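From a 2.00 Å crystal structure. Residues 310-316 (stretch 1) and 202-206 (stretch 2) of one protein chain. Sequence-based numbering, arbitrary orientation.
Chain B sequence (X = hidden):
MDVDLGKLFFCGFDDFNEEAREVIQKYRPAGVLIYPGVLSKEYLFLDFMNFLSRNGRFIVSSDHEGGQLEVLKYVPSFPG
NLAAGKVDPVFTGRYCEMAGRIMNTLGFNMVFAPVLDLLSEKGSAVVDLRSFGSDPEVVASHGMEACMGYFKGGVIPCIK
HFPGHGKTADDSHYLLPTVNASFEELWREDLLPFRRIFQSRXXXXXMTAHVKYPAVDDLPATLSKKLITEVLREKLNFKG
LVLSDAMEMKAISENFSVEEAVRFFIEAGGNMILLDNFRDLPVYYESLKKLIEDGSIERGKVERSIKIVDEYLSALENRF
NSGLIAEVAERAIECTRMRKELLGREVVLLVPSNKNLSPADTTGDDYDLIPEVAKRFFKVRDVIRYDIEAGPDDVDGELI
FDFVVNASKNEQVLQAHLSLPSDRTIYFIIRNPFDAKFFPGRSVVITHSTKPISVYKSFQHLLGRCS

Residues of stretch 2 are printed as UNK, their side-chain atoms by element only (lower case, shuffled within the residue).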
# COMPACT_ATOMS: atom_id res chain seq x y z
N ASP B 310 -24.81 -17.29 4.36
CA ASP B 310 -24.92 -17.52 2.91
C ASP B 310 -25.40 -16.27 2.18
O ASP B 310 -24.90 -15.92 1.11
CB ASP B 310 -25.83 -18.72 2.65
CG ASP B 310 -25.07 -20.04 2.74
OD1 ASP B 310 -23.82 -20.00 2.72
OD2 ASP B 310 -25.72 -21.10 2.89
N GLU B 311 -26.37 -15.57 2.76
CA GLU B 311 -26.77 -14.32 2.13
C GLU B 311 -25.56 -13.38 2.02
O GLU B 311 -25.28 -12.87 0.93
CB GLU B 311 -27.95 -13.68 2.90
CG GLU B 311 -29.24 -14.51 2.69
CD GLU B 311 -30.39 -14.15 3.65
OE1 GLU B 311 -31.53 -14.64 3.43
OE2 GLU B 311 -30.17 -13.42 4.65
N TYR B 312 -24.79 -13.20 3.11
CA TYR B 312 -23.64 -12.27 3.04
C TYR B 312 -22.61 -12.72 2.00
O TYR B 312 -22.11 -11.91 1.21
CB TYR B 312 -22.96 -12.11 4.41
CG TYR B 312 -23.65 -11.07 5.29
CD1 TYR B 312 -24.96 -11.29 5.74
CD2 TYR B 312 -23.04 -9.86 5.63
CE1 TYR B 312 -25.63 -10.34 6.54
CE2 TYR B 312 -23.72 -8.88 6.42
CZ TYR B 312 -25.02 -9.14 6.88
OH TYR B 312 -25.72 -8.21 7.68
N LEU B 313 -22.26 -14.00 2.04
CA LEU B 313 -21.34 -14.60 1.10
C LEU B 313 -21.76 -14.30 -0.31
O LEU B 313 -20.95 -13.83 -1.13
CB LEU B 313 -21.27 -16.11 1.30
CG LEU B 313 -20.42 -16.56 2.50
CD1 LEU B 313 -20.47 -18.05 2.73
CD2 LEU B 313 -18.97 -16.12 2.23
N SER B 314 -23.04 -14.50 -0.60
CA SER B 314 -23.53 -14.27 -1.96
C SER B 314 -23.40 -12.79 -2.32
O SER B 314 -23.08 -12.45 -3.47
CB SER B 314 -24.96 -14.76 -2.10
OG SER B 314 -24.96 -16.18 -2.00
N ALA B 315 -23.57 -11.92 -1.33
CA ALA B 315 -23.49 -10.47 -1.57
C ALA B 315 -22.10 -9.97 -2.06
O ALA B 315 -21.96 -8.82 -2.48
CB ALA B 315 -23.90 -9.71 -0.30
N LEU B 316 -21.08 -10.83 -1.99
CA LEU B 316 -19.69 -10.39 -2.19
C LEU B 316 -19.07 -10.59 -3.57
O LEU B 316 -17.92 -10.21 -3.76
CB LEU B 316 -18.83 -11.12 -1.17
CG LEU B 316 -19.32 -10.85 0.25
CD1 LEU B 316 -18.37 -11.41 1.27
CD2 LEU B 316 -19.51 -9.35 0.49
N UNK B 202 -27.46 0.65 4.48
CA UNK B 202 -26.15 0.04 4.29
C UNK B 202 -26.15 -1.34 4.92
O UNK B 202 -26.56 -1.52 6.07
c UNK B 202 -23.66 0.13 4.74
c UNK B 202 -25.00 0.86 4.93
c UNK B 202 -24.89 2.22 4.32
N UNK B 203 -25.73 -2.33 4.14
CA UNK B 203 -25.56 -3.65 4.68
C UNK B 203 -24.37 -3.62 5.62
O UNK B 203 -23.28 -3.14 5.23
c UNK B 203 -25.32 -4.69 3.59
n UNK B 203 -26.89 -9.02 2.48
c UNK B 203 -25.27 -6.12 4.12
c UNK B 203 -25.95 -8.43 3.48
c UNK B 203 -25.32 -7.13 3.00
N UNK B 204 -24.53 -4.16 6.83
CA UNK B 204 -23.43 -4.14 7.78
C UNK B 204 -23.40 -5.43 8.61
O UNK B 204 -24.41 -6.09 8.75
o UNK B 204 -22.37 -2.88 9.63
c UNK B 204 -24.76 -2.96 9.68
c UNK B 204 -23.52 -2.90 8.76
N UNK B 205 -22.23 -5.81 9.13
CA UNK B 205 -22.23 -6.82 10.20
C UNK B 205 -22.11 -6.10 11.56
O UNK B 205 -21.75 -4.92 11.64
c UNK B 205 -21.09 -7.87 10.01
N UNK B 206 -22.43 -6.81 12.64
CA UNK B 206 -22.26 -6.23 13.98
C UNK B 206 -21.36 -7.14 14.80
O UNK B 206 -21.61 -8.36 14.90
c UNK B 206 -24.49 -5.09 14.00
c UNK B 206 -23.34 -5.60 16.17
c UNK B 206 -23.60 -6.06 14.73

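Position 202 carries three side-chain carbons, one of them bonded to the backbone and bearing the other two. A fork at the first carbon with no heteroatom is valine, so this is Val202. Its side chain lies out of reach of stretch 1, and the residue is buried against other parts of the protein.

Position 203 has four carbons in a row ending in a nitrogen, without branch or ring. The CA-to-CB bond points toward stretch 1, and the chain runs out across the ring of Tyr312: its last carbon lies 3.6 Å from Tyr312 CZ, and the terminal nitrogen reaches 4.1 Å from CB of Ala315. Four carbons and a terminal nitrogen make lysine. In Lys203 the first three chi angles are all t, an extended arm long enough to span a CA-to-CA separation of 9.0 Å from Tyr312.

Position 204 shows three side-chain atoms, a carbon carrying one oxygen and one carbon. Its CA-to-CB bond points away from stretch 1, and what it offers across the gap is backbone: its carbonyl O accepts a hydrogen bond from Tyr312 OH at 2.7 Å. A first carbon bearing both an oxygen and a carbon identifies Thr204.

Position 205 has a single carbon, its CB, set sideways and 4.6 Å from Tyr312 CE2. One carbon means alanine. The backbone N of Ala205 comes within 4.4 Å of Tyr312 CE2, and here the strand begins.

Position 206 again has three carbons in a fork, the first bearing two others, which makes it Val206. It points sideways and touches nothing on stretch 1.

The contact is organised around one aromatic side chain. The CA-to-CB bond of Tyr312 points sideways to stretch 2, but the end of the side chain comes nearer, and there the ring is used in two ways. At its edge, the hydroxyl donates to the carbonyl of Thr204, a partner that depends on backbone position. Over one face lies Lys203: CE sits 3.5 Å from the ring centroid, 8° off the normal, a CH-pi contact, while NZ stands 4.5 Å from the centroid and 16° off the normal, a cation-pi contact. Ala315, three residues further on, points its small side chain toward stretch 2 and borders the amine. The rule to read here is economical: with 224 Å² buried in all, a buried tyrosine anchors a loop through its hydroxyl and gives a partly exposed lysine a surface to lie across.

Stretch 2 202-206: VKTAV
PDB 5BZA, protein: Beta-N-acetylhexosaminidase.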